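Side-chain contacts in glycerophosphodiester phosphodiesterase (Thermotoga maritima, PDB 1O1Z), which belongs to the glycerophosphoryl diester phosphodiesterase family and folds as a TIM-type barrel of parallel strands wrapped by helices: residues Ala23-Leu26 against Leu30-Phe33; His60-Lys65 against Lys73-Thr78; Tyr150-Glu155 against Glu161-Arg166; Glu210-Ile215 against Glu228-Leu233. All coordinates share one frame; numbering follows the deposited sequence. Where two conformers were deposited one is given.

Interaction 1 (Ala23-Leu26 against Leu30-Phe33); sequences AKYL and LEAF
Tyr25 and Ala32 make the apolar part of this contact: Tyr25 CB rests 3.9 Å from Ala32 CB, with the two backbones closest at the same pair of residues. Ala32 CB also comes to 3.2 Å from Leu26 O, which brings the loop close against the first turn of helix 30-38. Polar and aromatic groups meet one residue earlier on the helix. Glu31 carries its chain out extended, CG lying opposite the backbone N (chi1 178°), and crosses the tyrosine side chain at about a right angle; its carboxyl carbon CD stands 3.6 Å from Tyr25 CD1, the ring and carboxylate planes being 51° apart. In the barrel, the loop after strand 14-18 thus folds back on the helix that it leads into, with three residues between Leu26 and Leu30. Thr29 links both sides through its OG1, which is hydrogen-bonded to Leu26 O and to Ala32 N. A water adds a further polar link between loop and helix: it accepts from Leu26 N at 2.9 Å and donates to Glu31 OE1 at 3.0 Å, tying the glutamate to the loop backbone without a direct hydrogen bond between them.

Interaction 2 (His60-Lys65 against Lys73-Thr78); sequences HDEDLK and KIRDAT
A small two-stranded antiparallel sheet, 63-64 with 70-73, its strands joined through the short helix 65-68, brings these segments together beside the main barrel sheet. Asp63 and Lys73 face each other as a non-hydrogen-bonded pair, their CA atoms 4.0 Å apart. One residue further along, where the second strand turns into the 3-10 segment 74-76, Ile74 N donates to Glu62 O at 2.9 Å. The apolar side of the contact is slight: Leu64 CD2 meets Ile74 CD1 at 3.7 Å, the two chains crossing nearly at right angles, and Leu82 of helix 79-85 packs on both.

Glu62 divides its carboxylate between two cationic side chains. Lys73 runs alongside it in the same direction until, in the conformer described, a bend at its last torsion (chi4 -73°) sets NZ 2.5 Å from Glu62 OE2, a very short separation whose exact value is doubtful. The other oxygen, OE1, accepts from Arg75 NH1 at 3.1 Å and only weakly from NH2. It lies at the edge of the guanidinium, close to its plane, whereas the arginine meets OE1 from well above the carboxylate plane, 56° out of it. Arg75 NH2 has a further salt bridge with Glu112.

Water extends the network: one molecule donates to Asp63 OD2 and accepts from NZ of this lysine conformer, and another donates to Glu62 OE1 and accepts from Arg75 NH2. Asp63 OD1 meanwhile closes an Asx turn by accepting from Lys65 N. With Arg75 at one oxygen and, in this conformer, Lys73 at the other, Glu62 probably stays ionised, and the pairing would limit rotation of its carboxylate.

Interaction 3 (Tyr150-Glu155 against Glu161-Arg166); sequences YLIDEE and ENFVER
Tyr150, Phe163 and Arg166 bury most of the surface here, and Tyr150 touches both of the others. The side chains of Tyr150 and Phe163 slide past each other in opposite directions and their rings meet rim to rim, with neither lying over the other's face. Tyr150 CD2 is 3.7 Å from Phe163 CE1, the centroids are 6.0 Å apart and the planes are inclined at 50°. A chi1 of -168° swings the phenyl ring away from the backbone N of its helix. Its outer end also receives Ile152, whose CD1 methyl, in the conformer described, approaches Phe163 CZ to 3.5 Å, so the phenyl ring has a tyrosine at one outer corner and an isoleucine at the neighbouring ones.

Arg166 runs out extended from CG to NE and crosses the tyrosine obliquely. Its CG and NE both come to 3.6 Å from Tyr150 OH, with CD between them. The guanidinium is turned almost perpendicular to the phenol ring, 88° between the planes, and presents an edge to the hydroxyl oxygen. Both polar ends are held by helix 136-142: Asp140 is hydrogen-bonded to Tyr150 OH and forms a salt bridge with Arg166 NH2, which Asp137 also pairs with.

Leu175 of strand 174-178 packs against both aromatic rings. Strand 148-151, helix 160-170 and strand 174-178 are the successive elements of a right-handed beta-alpha-beta crossover, and this inward packing of helix side chains on the strand is typical of the TIM barrel.

Interaction 4 (Glu210-Ile215 against Glu228-Leu233); sequences EIYRKI and ELFVKL
Tyr212 and Phe230 form the tight part of this helix-to-helix contact, an edge-to-face pair in which Phe230 turns its edge to one face of the tyrosine. Phe230 CE2 comes to 3.4 Å from Tyr212 CG, and CD2 of the same edge sits over the middle of the phenol ring. The centroids are 4.7 Å apart, with the planes inclined at 53°, well short of a perpendicular T. A chi1 of -177° directs the tyrosine ring out from its helix toward this partner. Helices 209-215 and 227-232 follow one another on the outside of the barrel, with strand 221-224 between them; Val222 of that strand touches both rings from the barrel side. Packing is looser toward the end of the chain. There Leu233, close to the C-terminus, brings CD1 to 3.9 Å from Tyr212 CD2 and buries much less surface than either ring. At the far end of the phenol the contact becomes polar and hydrated: a water lies 2.6 Å from Tyr212 OH and donates to Phe230 O at 2.7 Å, bridging hydroxyl and helix backbone.

Interactions 3 and 4 are largely aromatic and join barrel elements through buried rings, a strand with the helix that follows it in one case and two successive helices in the other. Interaction 4 is the buried contact; 1, 2 and 3 are partly buried. Interactions 1 and 2 lean more on polar groups: a water-bridged glutamate where a loop turns into its helix, and a salt-bridge network on a small two-stranded sheet beside the barrel. Interactions 1 and 4, 20 Å apart between centres, touch in the conformers described through a salt bridge of Lys24 NZ with Glu228 OE2, which connects the loop after strand 14-18 to helix 227-232. Interactions 2 and 4 lie on opposite sides of the chain's centre, as do 1 and 3.

Interaction 1 (Ala23-Leu26 against Leu30-Phe33)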
# COMPACT_ATOMS: atom_id res chain seq x y z
N ALA A 23 3.96 -13.39 -4.15
CA ALA A 23 3.63 -14.82 -4.34
C ALA A 23 4.83 -15.64 -4.79
O ALA A 23 4.87 -16.87 -4.57
CB ALA A 23 2.50 -14.99 -5.33
N LYS A 24 5.78 -14.99 -5.46
CA LYS A 24 6.93 -15.69 -6.04
C LYS A 24 8.31 -15.29 -5.48
O LYS A 24 9.28 -16.05 -5.62
CB LYS A 24 6.95 -15.50 -7.56
CG LYS A 24 5.85 -16.25 -8.30
CD LYS A 24 6.11 -16.27 -9.82
CE LYS A 24 5.07 -17.14 -10.57
NZ LYS A 24 5.51 -17.53 -11.95
N TYR A 25 8.38 -14.12 -4.85
CA TYR A 25 9.62 -13.57 -4.34
C TYR A 25 9.41 -13.06 -2.93
O TYR A 25 8.29 -12.71 -2.54
CB TYR A 25 10.10 -12.44 -5.26
CG TYR A 25 10.30 -12.94 -6.67
CD1 TYR A 25 11.46 -13.62 -7.02
CD2 TYR A 25 9.29 -12.82 -7.62
CE1 TYR A 25 11.62 -14.12 -8.31
CE2 TYR A 25 9.45 -13.31 -8.90
CZ TYR A 25 10.61 -13.95 -9.24
OH TYR A 25 10.74 -14.45 -10.53
N LEU A 26 10.48 -12.98 -2.16
CA LEU A 26 10.35 -12.60 -0.76
C LEU A 26 9.77 -11.18 -0.62
O LEU A 26 10.30 -10.20 -1.16
CB LEU A 26 11.69 -12.70 -0.05
CG LEU A 26 11.69 -12.33 1.44
CD1 LEU A 26 10.80 -13.26 2.23
CD2 LEU A 26 13.11 -12.28 2.01
N LEU A 30 13.86 -5.75 -2.75
CA LEU A 30 14.05 -5.10 -4.04
C LEU A 30 13.73 -6.06 -5.16
O LEU A 30 13.14 -5.66 -6.16
CB LEU A 30 15.47 -4.55 -4.22
CG LEU A 30 15.89 -3.38 -3.35
CD1 LEU A 30 17.35 -3.06 -3.59
CD2 LEU A 30 15.00 -2.17 -3.64
N GLU A 31 14.13 -7.32 -5.02
CA GLU A 31 13.83 -8.32 -6.01
C GLU A 31 12.32 -8.43 -6.23
O GLU A 31 11.86 -8.41 -7.36
CB GLU A 31 14.41 -9.68 -5.62
CG GLU A 31 14.08 -10.79 -6.61
CD GLU A 31 14.58 -12.14 -6.16
OE1 GLU A 31 14.39 -12.48 -4.97
OE2 GLU A 31 15.14 -12.87 -7.00
N ALA A 32 11.54 -8.51 -5.15
CA ALA A 32 10.09 -8.63 -5.30
C ALA A 32 9.49 -7.41 -6.02
O ALA A 32 8.62 -7.54 -6.87
CB ALA A 32 9.43 -8.84 -3.96
N PHE A 33 9.98 -6.22 -5.68
CA PHE A 33 9.45 -5.01 -6.34
C PHE A 33 9.83 -4.98 -7.81
O PHE A 33 8.99 -4.72 -8.66
CB PHE A 33 9.96 -3.73 -5.67
CG PHE A 33 9.61 -3.62 -4.20
CD1 PHE A 33 8.31 -3.80 -3.77
CD2 PHE A 33 10.56 -3.24 -3.26
CE1 PHE A 33 7.96 -3.68 -2.44
CE2 PHE A 33 10.21 -3.13 -1.92
CZ PHE A 33 8.93 -3.34 -1.51
O HOH W 1 12.85 -14.38 -3.17

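Interaction 2 (His60-Lys65 against Lys73-Thr78)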
# COMPACT_ATOMS: atom_id res chain seq x y z
N HIS A 60 6.87 -4.88 6.81
CA HIS A 60 5.50 -4.95 7.33
C HIS A 60 5.44 -5.10 8.86
O HIS A 60 4.76 -4.31 9.54
CB HIS A 60 4.74 -6.09 6.65
CG HIS A 60 3.35 -6.22 7.13
ND1 HIS A 60 3.00 -7.02 8.19
CD2 HIS A 60 2.22 -5.58 6.74
CE1 HIS A 60 1.70 -6.90 8.41
NE2 HIS A 60 1.21 -6.01 7.57
N ASP A 61 6.15 -6.07 9.40
CA ASP A 61 6.14 -6.36 10.82
C ASP A 61 7.13 -5.44 11.54
O ASP A 61 8.09 -4.95 10.93
CB ASP A 61 6.57 -7.79 11.09
CG ASP A 61 5.59 -8.86 10.58
OD1 ASP A 61 4.44 -8.55 10.16
OD2 ASP A 61 5.91 -10.06 10.64
N GLU A 62 6.96 -5.27 12.84
CA GLU A 62 7.86 -4.43 13.62
C GLU A 62 9.16 -5.15 13.99
O GLU A 62 10.05 -4.53 14.54
CB GLU A 62 7.17 -3.90 14.89
CG GLU A 62 6.93 -4.92 15.97
CD GLU A 62 6.51 -4.31 17.31
OE1 GLU A 62 6.31 -3.07 17.39
OE2 GLU A 62 6.39 -5.07 18.27
N ASP A 63 9.24 -6.45 13.72
CA ASP A 63 10.43 -7.25 14.05
C ASP A 63 10.75 -8.23 12.93
O ASP A 63 10.03 -8.29 11.92
CB ASP A 63 10.26 -7.95 15.39
CG ASP A 63 9.09 -8.88 15.40
OD1 ASP A 63 8.90 -9.64 14.43
OD2 ASP A 63 8.28 -8.89 16.35
N LEU A 64 11.84 -8.97 13.08
CA LEU A 64 12.32 -9.89 12.05
C LEU A 64 11.95 -11.35 12.31
O LEU A 64 12.55 -12.26 11.72
CB LEU A 64 13.85 -9.77 11.95
CG LEU A 64 14.40 -8.38 11.61
CD1 LEU A 64 15.92 -8.40 11.65
CD2 LEU A 64 13.90 -7.91 10.24
N LYS A 65 10.98 -11.61 13.19
CA LYS A 65 10.70 -12.97 13.62
C LYS A 65 10.10 -13.83 12.52
O LYS A 65 10.56 -14.95 12.28
CB LYS A 65 9.77 -13.00 14.86
CG LYS A 65 10.32 -12.32 16.08
CD LYS A 65 9.67 -12.79 17.39
CE LYS A 65 8.53 -11.89 17.83
NZ LYS A 65 8.12 -12.19 19.24
N LYS A 73 13.68 -6.16 16.91
CA LYS A 73 12.78 -5.13 16.42
C LYS A 73 13.50 -4.18 15.46
O LYS A 73 14.63 -3.79 15.69
CB LYS A 73 12.18 -4.29 17.55
CG LYS A 73 11.21 -5.04 18.43
CD LYS A 73 10.73 -4.15 19.54
CE LYS A 73 9.75 -4.85 20.45
NZ LYS A 73 8.44 -5.02 19.77
N ILE A 74 12.81 -3.78 14.42
CA ILE A 74 13.33 -2.83 13.44
C ILE A 74 13.85 -1.56 14.13
O ILE A 74 14.93 -1.05 13.80
CB ILE A 74 12.24 -2.48 12.38
CG1 ILE A 74 11.74 -3.72 11.61
CG2 ILE A 74 12.71 -1.39 11.43
CD1 ILE A 74 12.79 -4.47 10.91
N ARG A 75 13.10 -1.04 15.11
CA ARG A 75 13.48 0.22 15.73
C ARG A 75 14.64 0.09 16.72
O ARG A 75 15.12 1.11 17.23
CB ARG A 75 12.29 0.91 16.39
CG ARG A 75 11.71 0.21 17.60
CD ARG A 75 10.50 0.96 18.18
NE ARG A 75 9.39 0.87 17.25
CZ ARG A 75 8.46 -0.09 17.26
NH1 ARG A 75 8.45 -1.04 18.17
NH2 ARG A 75 7.52 -0.10 16.30
N ASP A 76 15.06 -1.13 16.99
CA ASP A 76 16.12 -1.42 17.94
C ASP A 76 17.47 -1.61 17.23
O ASP A 76 18.49 -1.77 17.90
CB ASP A 76 15.79 -2.69 18.73
CG ASP A 76 14.75 -2.48 19.83
OD1 ASP A 76 14.36 -1.34 20.13
OD2 ASP A 76 14.28 -3.45 20.46
N ALA A 77 17.46 -1.62 15.90
CA ALA A 77 18.67 -1.84 15.11
C ALA A 77 18.84 -0.73 14.09
O ALA A 77 17.86 -0.21 13.55
CB ALA A 77 18.59 -3.18 14.41
N THR A 78 20.09 -0.38 13.79
CA THR A 78 20.36 0.54 12.70
C THR A 78 20.12 -0.13 11.34
O THR A 78 20.08 -1.36 11.22
CB THR A 78 21.81 1.04 12.74
OG1 THR A 78 22.69 -0.08 12.51
CG2 THR A 78 22.17 1.61 14.11
O HOH W 2 10.27 -1.89 15.36
O HOH W 3 4.81 -1.48 15.85
O HOH W 4 8.21 -7.39 18.48

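Interaction 3 (Tyr150-Glu155 against Glu161-Arg166)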
# COMPACT_ATOMS: atom_id res chain seq x y z
N TYR A 150 -7.19 6.18 2.47
CA TYR A 150 -7.58 5.59 3.73
C TYR A 150 -7.61 4.07 3.59
O TYR A 150 -8.31 3.56 2.73
CB TYR A 150 -8.99 6.03 4.08
CG TYR A 150 -9.21 7.49 4.41
CD1 TYR A 150 -8.20 8.30 4.95
CD2 TYR A 150 -10.48 8.04 4.27
CE1 TYR A 150 -8.48 9.61 5.34
CE2 TYR A 150 -10.74 9.33 4.63
CZ TYR A 150 -9.74 10.11 5.13
OH TYR A 150 -10.02 11.43 5.48
N LEU A 151 -6.93 3.35 4.48
CA LEU A 151 -7.09 1.91 4.60
C LEU A 151 -8.20 1.68 5.58
O LEU A 151 -8.16 2.20 6.69
CB LEU A 151 -5.80 1.25 5.09
CG LEU A 151 -4.81 1.01 3.97
CD1 LEU A 151 -3.37 0.88 4.49
CD2 LEU A 151 -5.23 -0.28 3.25
N ILE A 152 -9.17 0.87 5.18
CA ILE A 152 -10.35 0.63 6.00
C ILE A 152 -10.31 -0.75 6.64
O ILE A 152 -10.08 -1.73 5.95
CB ILE A 152 -11.59 0.80 5.10
CG1 ILE A 152 -11.61 2.18 4.41
CG2 ILE A 152 -12.85 0.53 5.89
CD1 ILE A 152 -12.68 2.30 3.34
N ASP A 153 -10.54 -0.80 7.95
CA ASP A 153 -10.68 -2.06 8.67
C ASP A 153 -12.03 -2.05 9.39
O ASP A 153 -12.85 -1.15 9.17
CB ASP A 153 -9.46 -2.33 9.59
CG ASP A 153 -9.33 -1.36 10.76
OD1 ASP A 153 -10.34 -0.75 11.18
OD2 ASP A 153 -8.24 -1.15 11.34
N GLU A 154 -12.27 -3.04 10.25
CA GLU A 154 -13.61 -3.21 10.83
C GLU A 154 -14.00 -2.07 11.77
O GLU A 154 -15.20 -1.79 11.94
CB GLU A 154 -13.71 -4.55 11.57
N GLU A 155 -13.01 -1.44 12.37
CA GLU A 155 -13.24 -0.47 13.43
C GLU A 155 -12.97 0.99 13.05
O GLU A 155 -13.67 1.89 13.50
CB GLU A 155 -12.36 -0.83 14.63
CG GLU A 155 -12.68 -2.18 15.25
N GLU A 161 -21.99 6.37 8.37
CA GLU A 161 -22.35 7.77 8.23
C GLU A 161 -21.17 8.69 8.51
O GLU A 161 -20.95 9.66 7.79
CB GLU A 161 -23.54 8.12 9.13
CG GLU A 161 -24.10 9.49 8.87
CD GLU A 161 -25.53 9.68 9.35
OE1 GLU A 161 -26.07 8.77 10.02
OE2 GLU A 161 -26.11 10.73 9.06
N ASN A 162 -20.42 8.39 9.57
CA ASN A 162 -19.27 9.21 9.92
C ASN A 162 -18.18 9.09 8.87
O ASN A 162 -17.49 10.05 8.58
CB ASN A 162 -18.74 8.80 11.29
CG ASN A 162 -19.65 9.25 12.45
OD1 ASN A 162 -20.48 10.16 12.31
ND2 ASN A 162 -19.47 8.62 13.60
N PHE A 163 -18.03 7.90 8.29
CA PHE A 163 -17.04 7.71 7.25
C PHE A 163 -17.38 8.52 6.01
O PHE A 163 -16.52 9.15 5.42
CB PHE A 163 -16.88 6.25 6.92
CG PHE A 163 -15.68 5.99 6.09
CD1 PHE A 163 -14.40 6.35 6.53
CD2 PHE A 163 -15.81 5.41 4.88
CE1 PHE A 163 -13.30 6.11 5.73
CE2 PHE A 163 -14.70 5.16 4.08
CZ PHE A 163 -13.47 5.53 4.50
N VAL A 164 -18.65 8.50 5.61
CA VAL A 164 -19.07 9.31 4.48
C VAL A 164 -18.80 10.79 4.73
O VAL A 164 -18.30 11.50 3.86
CB VAL A 164 -20.56 9.06 4.16
CG1 VAL A 164 -21.09 10.07 3.13
CG2 VAL A 164 -20.78 7.62 3.70
N GLU A 165 -19.08 11.27 5.95
CA GLU A 165 -18.83 12.65 6.32
C GLU A 165 -17.33 12.97 6.21
O GLU A 165 -16.95 14.00 5.69
CB GLU A 165 -19.32 12.91 7.75
CG GLU A 165 -20.83 12.90 7.92
CD GLU A 165 -21.28 12.92 9.38
OE1 GLU A 165 -20.41 12.96 10.29
OE2 GLU A 165 -22.50 12.89 9.62
N ARG A 166 -16.49 12.05 6.68
CA ARG A 166 -15.05 12.25 6.65
C ARG A 166 -14.51 12.34 5.23
O ARG A 166 -13.70 13.19 4.91
CB ARG A 166 -14.37 11.10 7.36
CG ARG A 166 -12.91 11.30 7.55
CD ARG A 166 -12.28 10.13 8.30
NE ARG A 166 -11.03 10.61 8.81
CZ ARG A 166 -10.61 10.56 10.06
NH1 ARG A 166 -11.25 9.95 11.08
NH2 ARG A 166 -9.48 11.12 10.29

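Interaction 4 (Glu210-Ile215 against Glu228-Leu233)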
# COMPACT_ATOMS: atom_id res chain seq x y z
N GLU A 210 -11.86 -15.01 -9.48
CA GLU A 210 -13.31 -15.03 -9.60
C GLU A 210 -13.92 -13.85 -8.87
O GLU A 210 -14.81 -13.19 -9.39
CB GLU A 210 -13.90 -16.33 -9.11
CG GLU A 210 -15.42 -16.39 -9.17
CD GLU A 210 -16.01 -16.20 -10.56
OE1 GLU A 210 -15.30 -16.32 -11.59
OE2 GLU A 210 -17.23 -15.92 -10.62
N ILE A 211 -13.45 -13.58 -7.66
CA ILE A 211 -13.93 -12.40 -6.94
C ILE A 211 -13.56 -11.14 -7.72
O ILE A 211 -14.37 -10.23 -7.86
CB ILE A 211 -13.37 -12.36 -5.52
CG1 ILE A 211 -13.96 -13.49 -4.69
CG2 ILE A 211 -13.67 -10.99 -4.86
CD1 ILE A 211 -13.28 -13.70 -3.36
N TYR A 212 -12.37 -11.11 -8.28
CA TYR A 212 -11.94 -9.97 -9.09
C TYR A 212 -12.91 -9.72 -10.24
O TYR A 212 -13.29 -8.58 -10.50
CB TYR A 212 -10.53 -10.24 -9.62
CG TYR A 212 -9.89 -9.14 -10.44
CD1 TYR A 212 -9.78 -7.85 -9.94
CD2 TYR A 212 -9.38 -9.39 -11.71
CE1 TYR A 212 -9.15 -6.85 -10.67
CE2 TYR A 212 -8.75 -8.39 -12.44
CZ TYR A 212 -8.63 -7.12 -11.91
OH TYR A 212 -8.01 -6.11 -12.61
N ARG A 213 -13.28 -10.76 -10.97
CA ARG A 213 -14.18 -10.58 -12.10
C ARG A 213 -15.52 -10.01 -11.66
O ARG A 213 -16.10 -9.17 -12.35
CB ARG A 213 -14.40 -11.91 -12.82
CG ARG A 213 -15.33 -11.88 -14.03
CD ARG A 213 -15.62 -13.27 -14.57
NE ARG A 213 -16.24 -13.29 -15.90
CZ ARG A 213 -17.47 -13.71 -16.18
NH1 ARG A 213 -18.29 -14.17 -15.24
NH2 ARG A 213 -17.90 -13.68 -17.45
N LYS A 214 -16.02 -10.48 -10.52
CA LYS A 214 -17.31 -10.04 -10.01
C LYS A 214 -17.31 -8.56 -9.64
O LYS A 214 -18.32 -7.89 -9.80
CB LYS A 214 -17.71 -10.88 -8.79
CG LYS A 214 -18.06 -12.30 -9.11
CD LYS A 214 -18.33 -13.09 -7.85
N ILE A 215 -16.17 -8.05 -9.16
CA ILE A 215 -16.14 -6.68 -8.64
C ILE A 215 -15.40 -5.68 -9.51
O ILE A 215 -15.38 -4.49 -9.20
CB ILE A 215 -15.56 -6.62 -7.20
CG1 ILE A 215 -14.05 -6.91 -7.18
CG2 ILE A 215 -16.38 -7.48 -6.25
CD1 ILE A 215 -13.38 -6.67 -5.82
N GLU A 228 1.44 -11.53 -12.06
CA GLU A 228 1.28 -11.95 -13.46
C GLU A 228 -0.16 -12.34 -13.76
O GLU A 228 -0.69 -12.02 -14.81
CB GLU A 228 2.18 -13.14 -13.81
CG GLU A 228 3.67 -12.85 -13.85
CD GLU A 228 4.49 -14.13 -14.03
OE1 GLU A 228 4.78 -14.46 -15.20
OE2 GLU A 228 4.80 -14.82 -13.03
N LEU A 229 -0.79 -13.06 -12.83
CA LEU A 229 -2.18 -13.46 -12.99
C LEU A 229 -3.07 -12.25 -13.26
O LEU A 229 -3.82 -12.21 -14.20
CB LEU A 229 -2.64 -14.20 -11.73
CG LEU A 229 -4.11 -14.59 -11.62
CD1 LEU A 229 -4.57 -15.42 -12.78
CD2 LEU A 229 -4.32 -15.30 -10.28
N PHE A 230 -2.97 -11.23 -12.41
CA PHE A 230 -3.88 -10.11 -12.49
C PHE A 230 -3.56 -9.19 -13.66
O PHE A 230 -4.45 -8.63 -14.31
CB PHE A 230 -3.94 -9.39 -11.14
CG PHE A 230 -4.87 -10.05 -10.18
CD1 PHE A 230 -4.57 -11.28 -9.63
CD2 PHE A 230 -6.06 -9.44 -9.84
CE1 PHE A 230 -5.48 -11.93 -8.77
CE2 PHE A 230 -6.94 -10.07 -8.97
CZ PHE A 230 -6.64 -11.32 -8.44
N VAL A 231 -2.28 -9.09 -14.00
CA VAL A 231 -1.91 -8.38 -15.22
C VAL A 231 -2.55 -9.02 -16.45
O VAL A 231 -3.07 -8.34 -17.32
CB VAL A 231 -0.38 -8.26 -15.35
CG1 VAL A 231 0.01 -7.75 -16.75
CG2 VAL A 231 0.18 -7.36 -14.25
N LYS A 232 -2.55 -10.36 -16.52
CA LYS A 232 -3.07 -11.10 -17.67
C LYS A 232 -4.61 -11.14 -17.71
O LYS A 232 -5.20 -11.49 -18.73
CB LYS A 232 -2.47 -12.50 -17.73
CG LYS A 232 -0.99 -12.46 -18.13
CD LYS A 232 -0.37 -13.82 -18.38
CE LYS A 232 1.07 -13.65 -18.87
NZ LYS A 232 1.74 -14.95 -19.09
N LEU A 233 -5.25 -10.77 -16.60
CA LEU A 233 -6.70 -10.67 -16.57
C LEU A 233 -7.19 -9.35 -17.14
O LEU A 233 -8.39 -9.20 -17.35
CB LEU A 233 -7.24 -10.88 -15.15
CG LEU A 233 -7.07 -12.29 -14.62
CD1 LEU A 233 -7.28 -12.37 -13.12
CD2 LEU A 233 -8.01 -13.26 -15.34
O HOH W 5 -6.33 -6.68 -14.49